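Local coordinates for flagellar protein (Xanthomonas campestris pv. campestris, PDB 3C12), which is the C-terminal part of a hook-capping protein probably required for flagellar hook formation, where it may act as a scaffold, at residues F40-I45 and Q55-A60; V105-D110 and T124-S129. One frame throughout, in Å; residues are numbered along the deposited sequence.

Contact 1 (F40-I45 and Q55-A60); sequences FVNFEI and QLSVPA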
loop_
_atom_site.group_PDB
_atom_site.type_symbol
_atom_site.label_atom_id
_atom_site.label_comp_id
_atom_site.label_asym_id
_atom_site.label_seq_id
_atom_site.Cartn_x
_atom_site.Cartn_y
_atom_site.Cartn_z
ATOM N N PHE A 40 5.131 12.370 -13.841
ATOM C CA PHE A 40 5.976 12.399 -12.655
ATOM C C PHE A 40 5.206 11.938 -11.427
ATOM O O PHE A 40 3.980 11.978 -11.390
ATOM C CB PHE A 40 6.570 13.800 -12.413
ATOM C CG PHE A 40 5.554 14.860 -12.063
ATOM C CD1 PHE A 40 4.778 15.455 -13.048
ATOM C CD2 PHE A 40 5.389 15.272 -10.747
ATOM C CE1 PHE A 40 3.858 16.442 -12.726
ATOM C CE2 PHE A 40 4.468 16.257 -10.419
ATOM C CZ PHE A 40 3.704 16.843 -11.410
ATOM N N VAL A 41 5.932 11.472 -10.425
ATOM C CA VAL A 41 5.299 11.030 -9.205
ATOM C C VAL A 41 5.933 11.772 -8.046
ATOM O O VAL A 41 7.151 11.899 -7.968
ATOM C CB VAL A 41 5.455 9.511 -9.022
ATOM C CG1 VAL A 41 6.879 9.111 -9.283
ATOM C CG2 VAL A 41 5.042 9.110 -7.626
ATOM N N ASN A 42 5.092 12.292 -7.162
ATOM C CA ASN A 42 5.571 13.022 -5.999
ATOM C C ASN A 42 5.369 12.214 -4.727
ATOM O O ASN A 42 4.249 11.840 -4.380
ATOM C CB ASN A 42 4.860 14.375 -5.874
ATOM C CG ASN A 42 5.373 15.395 -6.864
ATOM O OD1 ASN A 42 4.879 16.514 -6.923
ATOM N ND2 ASN A 42 6.369 15.013 -7.648
ATOM N N PHE A 43 6.479 11.941 -4.051
ATOM C CA PHE A 43 6.471 11.187 -2.809
ATOM C C PHE A 43 6.579 12.169 -1.659
ATOM O O PHE A 43 7.537 12.919 -1.562
ATOM C CB PHE A 43 7.642 10.203 -2.778
ATOM C CG PHE A 43 7.680 9.274 -3.957
ATOM C CD1 PHE A 43 8.162 9.708 -5.184
ATOM C CD2 PHE A 43 7.210 7.974 -3.848
ATOM C CE1 PHE A 43 8.174 8.861 -6.283
ATOM C CE2 PHE A 43 7.218 7.121 -4.943
ATOM C CZ PHE A 43 7.700 7.566 -6.162
ATOM N N GLU A 44 5.578 12.166 -0.792
ATOM C CA GLU A 44 5.556 13.064 0.344
ATOM C C GLU A 44 5.771 12.319 1.657
ATOM O O GLU A 44 5.057 11.368 1.965
ATOM C CB GLU A 44 4.221 13.794 0.381
ATOM C CG GLU A 44 4.025 14.667 1.598
ATOM C CD GLU A 44 2.595 15.129 1.737
ATOM O OE1 GLU A 44 1.701 14.259 1.834
ATOM O OE2 GLU A 44 2.363 16.356 1.748
ATOM N N ILE A 45 6.756 12.763 2.430
ATOM C CA ILE A 45 7.066 12.147 3.713
ATOM C C ILE A 45 6.492 12.958 4.877
ATOM O O ILE A 45 6.798 14.134 5.023
ATOM C CB ILE A 45 8.600 12.008 3.893
ATOM C CG1 ILE A 45 9.108 10.807 3.103
ATOM C CG2 ILE A 45 8.951 11.845 5.361
ATOM C CD1 ILE A 45 8.790 10.863 1.651
ATOM N N GLN A 55 9.531 16.282 0.445
ATOM C CA GLN A 55 8.807 15.861 -0.743
ATOM C C GLN A 55 9.779 15.568 -1.883
ATOM O O GLN A 55 10.705 16.332 -2.146
ATOM C CB GLN A 55 7.826 16.956 -1.151
ATOM C CG GLN A 55 6.536 16.446 -1.764
ATOM C CD GLN A 55 6.306 17.019 -3.141
ATOM O OE1 GLN A 55 5.170 17.211 -3.562
ATOM N NE2 GLN A 55 7.392 17.286 -3.856
ATOM N N LEU A 56 9.567 14.444 -2.549
ATOM C CA LEU A 56 10.420 14.037 -3.651
ATOM C C LEU A 56 9.580 13.974 -4.912
ATOM O O LEU A 56 8.372 13.750 -4.851
ATOM C CB LEU A 56 11.020 12.656 -3.371
ATOM C CG LEU A 56 11.793 12.467 -2.064
ATOM C CD1 LEU A 56 11.935 10.988 -1.742
ATOM C CD2 LEU A 56 13.153 13.134 -2.176
ATOM N N SER A 57 10.221 14.178 -6.055
ATOM C CA SER A 57 9.520 14.126 -7.327
ATOM C C SER A 57 10.374 13.329 -8.277
ATOM O O SER A 57 11.583 13.499 -8.302
ATOM C CB SER A 57 9.303 15.537 -7.873
ATOM O OG SER A 57 8.594 16.331 -6.938
ATOM N N VAL A 58 9.756 12.440 -9.045
ATOM C CA VAL A 58 10.506 11.618 -9.996
ATOM C C VAL A 58 9.765 11.513 -11.314
ATOM O O VAL A 58 8.564 11.241 -11.336
ATOM C CB VAL A 58 10.737 10.171 -9.468
ATOM C CG1 VAL A 58 11.524 9.359 -10.482
ATOM C CG2 VAL A 58 11.474 10.207 -8.156
ATOM N N PRO A 59 10.475 11.726 -12.433
ATOM C CA PRO A 59 9.847 11.637 -13.752
ATOM C C PRO A 59 9.555 10.175 -14.092
ATOM O O PRO A 59 10.152 9.261 -13.516
ATOM C CB PRO A 59 10.892 12.262 -14.670
ATOM C CG PRO A 59 12.166 11.851 -14.027
ATOM C CD PRO A 59 11.898 12.088 -12.555
ATOM N N ALA A 60 8.623 9.967 -15.016
ATOM C CA ALA A 60 8.244 8.628 -15.440
ATOM C C ALA A 60 8.150 8.550 -16.960
ATOM O O ALA A 60 7.136 8.914 -17.557
ATOM C CB ALA A 60 6.912 8.237 -14.813
#
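The F43 ring has the carbonyl oxygen of L56 at its edge, near the ring plane, while CG2 of V58 approaches CE1 obliquely at 4.0 Å; the ring also meets that of F68 in strand 64-70. The F40 ring has CG of N42 at its edge, in plane, and the side chains of N42 and Q55 cross obliquely, their amide planes 55° apart. These groups flank both faces of the hairpin formed by antiparallel strands 40-45 and 55-60. V41 and V58 form one hydrogen-bonded pair: V41 N gives to V58 O at 2.8 Å and V58 N to V41 O at 2.9 Å, each donor in the acceptor's carbonyl plane. F43 and L56 form the next; L56 N reaches F43 O almost straight (2.7 Å, 170°), whereas F43 N approaches L56 O from above the carbonyl plane. The side chains of these four residues share one face. V41 and V58 lie side by side there, CG1 of V41 4.0 Å from CB of V58, and branched aliphatic and aromatic groups suit the place because V66, F68 and W70 of strand 64-70 pack against it. N42, E44, Q55 and S57 occupy the other, more polar face together with F40 and P59. N42 holds CG beside its own backbone N (chi1 -76°), so ND2 can make a weak bond back to V41 O at 3.2 Å, adding a second donor to that oxygen. An antiparallel hairpin with one apolar face turned to another strand of the fold is typical of the beta-sandwich of Ig-like domains, here that of FlgD.

Contact 2 (V105-D110 and T124-S129); sequences VDAPVD and TGLGTS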
loop_
_atom_site.group_PDB
_atom_site.type_symbol
_atom_site.label_atom_id
_atom_site.label_comp_id
_atom_site.label_asym_id
_atom_site.label_seq_id
_atom_site.Cartn_x
_atom_site.Cartn_y
_atom_site.Cartn_z
ATOM N N VAL A 105 7.921 -0.649 -0.056
ATOM C CA VAL A 105 9.177 -0.304 0.576
ATOM C C VAL A 105 10.184 -1.425 0.572
ATOM O O VAL A 105 9.835 -2.595 0.761
ATOM C CB VAL A 105 8.947 0.118 2.026
ATOM C CG1 VAL A 105 10.258 0.476 2.676
ATOM C CG2 VAL A 105 7.987 1.273 2.063
ATOM N N ASP A 106 11.441 -1.055 0.355
ATOM C CA ASP A 106 12.513 -2.030 0.371
ATOM C C ASP A 106 13.113 -2.073 1.775
ATOM O O ASP A 106 13.429 -1.028 2.354
ATOM C CB ASP A 106 13.596 -1.678 -0.639
ATOM C CG ASP A 106 14.757 -2.662 -0.598
ATOM O OD1 ASP A 106 15.571 -2.586 0.358
ATOM O OD2 ASP A 106 14.843 -3.525 -1.502
ATOM N N ALA A 107 13.270 -3.283 2.311
ATOM C CA ALA A 107 13.803 -3.455 3.650
ATOM C C ALA A 107 14.563 -4.749 3.796
ATOM O O ALA A 107 14.237 -5.753 3.161
ATOM C CB ALA A 107 12.673 -3.427 4.668
ATOM N N PRO A 108 15.586 -4.747 4.657
ATOM C CA PRO A 108 16.401 -5.936 4.892
ATOM C C PRO A 108 15.698 -6.935 5.822
ATOM O O PRO A 108 15.194 -6.567 6.887
ATOM C CB PRO A 108 17.671 -5.350 5.490
ATOM C CG PRO A 108 17.142 -4.234 6.317
ATOM C CD PRO A 108 16.105 -3.595 5.419
ATOM N N VAL A 109 15.649 -8.194 5.393
ATOM C CA VAL A 109 15.028 -9.263 6.175
ATOM C C VAL A 109 16.024 -9.681 7.246
ATOM O O VAL A 109 16.838 -10.582 7.023
ATOM C CB VAL A 109 14.723 -10.488 5.302
ATOM C CG1 VAL A 109 14.079 -11.569 6.141
ATOM C CG2 VAL A 109 13.827 -10.094 4.142
ATOM N N ASP A 110 15.960 -9.022 8.400
ATOM C CA ASP A 110 16.874 -9.302 9.494
ATOM C C ASP A 110 16.821 -10.754 9.944
ATOM O O ASP A 110 17.854 -11.353 10.270
ATOM C CB ASP A 110 16.586 -8.389 10.684
ATOM C CG ASP A 110 17.521 -8.655 11.858
ATOM O OD1 ASP A 110 18.755 -8.489 11.692
ATOM O OD2 ASP A 110 17.021 -9.040 12.942
ATOM N N THR A 124 14.017 -5.104 9.220
ATOM C CA THR A 124 14.771 -4.091 9.931
ATOM C C THR A 124 14.175 -2.708 9.728
ATOM O O THR A 124 14.048 -2.235 8.598
ATOM C CB THR A 124 16.225 -4.077 9.470
ATOM O OG1 THR A 124 16.733 -5.418 9.476
ATOM C CG2 THR A 124 17.065 -3.215 10.400
ATOM N N GLY A 125 13.810 -2.077 10.842
ATOM C CA GLY A 125 13.220 -0.757 10.810
ATOM C C GLY A 125 11.700 -0.761 10.740
ATOM O O GLY A 125 11.027 -0.124 11.559
ATOM N N LEU A 126 11.158 -1.480 9.757
ATOM C CA LEU A 126 9.718 -1.547 9.554
ATOM C C LEU A 126 9.017 -2.372 10.597
ATOM O O LEU A 126 8.015 -1.947 11.156
ATOM C CB LEU A 126 9.399 -2.121 8.179
ATOM C CG LEU A 126 9.732 -1.202 7.011
ATOM C CD1 LEU A 126 9.479 -1.917 5.703
ATOM C CD2 LEU A 126 8.889 0.052 7.107
ATOM N N GLY A 127 9.536 -3.563 10.851
ATOM C CA GLY A 127 8.907 -4.421 11.828
ATOM C C GLY A 127 8.579 -5.802 11.295
ATOM O O GLY A 127 9.413 -6.479 10.687
ATOM N N THR A 128 7.347 -6.224 11.509
ATOM C CA THR A 128 6.941 -7.546 11.082
ATOM C C THR A 128 6.189 -7.604 9.776
ATOM O O THR A 128 5.494 -6.665 9.388
ATOM C CB THR A 128 6.090 -8.230 12.172
ATOM O OG1 THR A 128 6.858 -9.290 12.759
ATOM C CG2 THR A 128 4.759 -8.770 11.592
ATOM N N SER A 129 6.330 -8.734 9.102
ATOM C CA SER A 129 5.645 -8.932 7.856
ATOM C C SER A 129 5.438 -10.393 7.564
ATOM O O SER A 129 6.370 -11.183 7.605
ATOM C CB SER A 129 6.419 -8.309 6.700
ATOM O OG SER A 129 5.740 -8.571 5.480
#
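In the tudor-like part of FlgD, the turn that leads from strand 118-123 into strand 127-130 folds against strand 105-110, and T124 and L126 carry the meeting. T124 crosses P108 at about a right angle, its CB meeting CG, at the tip of the proline ring. D110 also crosses T124 at about a right angle and brings its CB, not its carboxylate, to the threonine hydroxyl. Proline has no N-H to offer, but its carbonyl remains a good acceptor, and P108 opens the inverse gamma turn centred on V109. Further along, L126 lays a single methyl against two apolar side chains of the strand: CD1 lies 3.7 Å from CB of A107 and 3.9 Å from CG1 of V105. The leucine is stretched out from the turn (chi2 175°), and S18 touches both it and V105. Between the two contact residues G125 has a positive phi (91°), at which a CB would be jammed against the carbonyl of T124, so glycine suits the bend. P108 O takes two bonds from T124: N lies nearly on the C=O axis at 3.0 Å, and OG1, held beside that N, donates from above the carbonyl plane at 3.2 Å.

Contact 1 closes before contact 2 opens along the chain, and their centres lie on opposite sides of the chain's centre, about 13 Å and about 9 Å from it respectively and about 22 Å from each other. Their nearest atoms are about 9 Å apart, so they do not touch. What joins them is a shared antiparallel sheet: strand 39-46 of contact 1 pairs with strand 83-93, which pairs in turn with the long, interrupted strand 98-115 that supplies residues 105-110 to contact 2. Contact 1 thus belongs to the Ig-like portion and contact 2 to the tudor-like portion, two parts of one C-terminal fragment of the hook-capping protein.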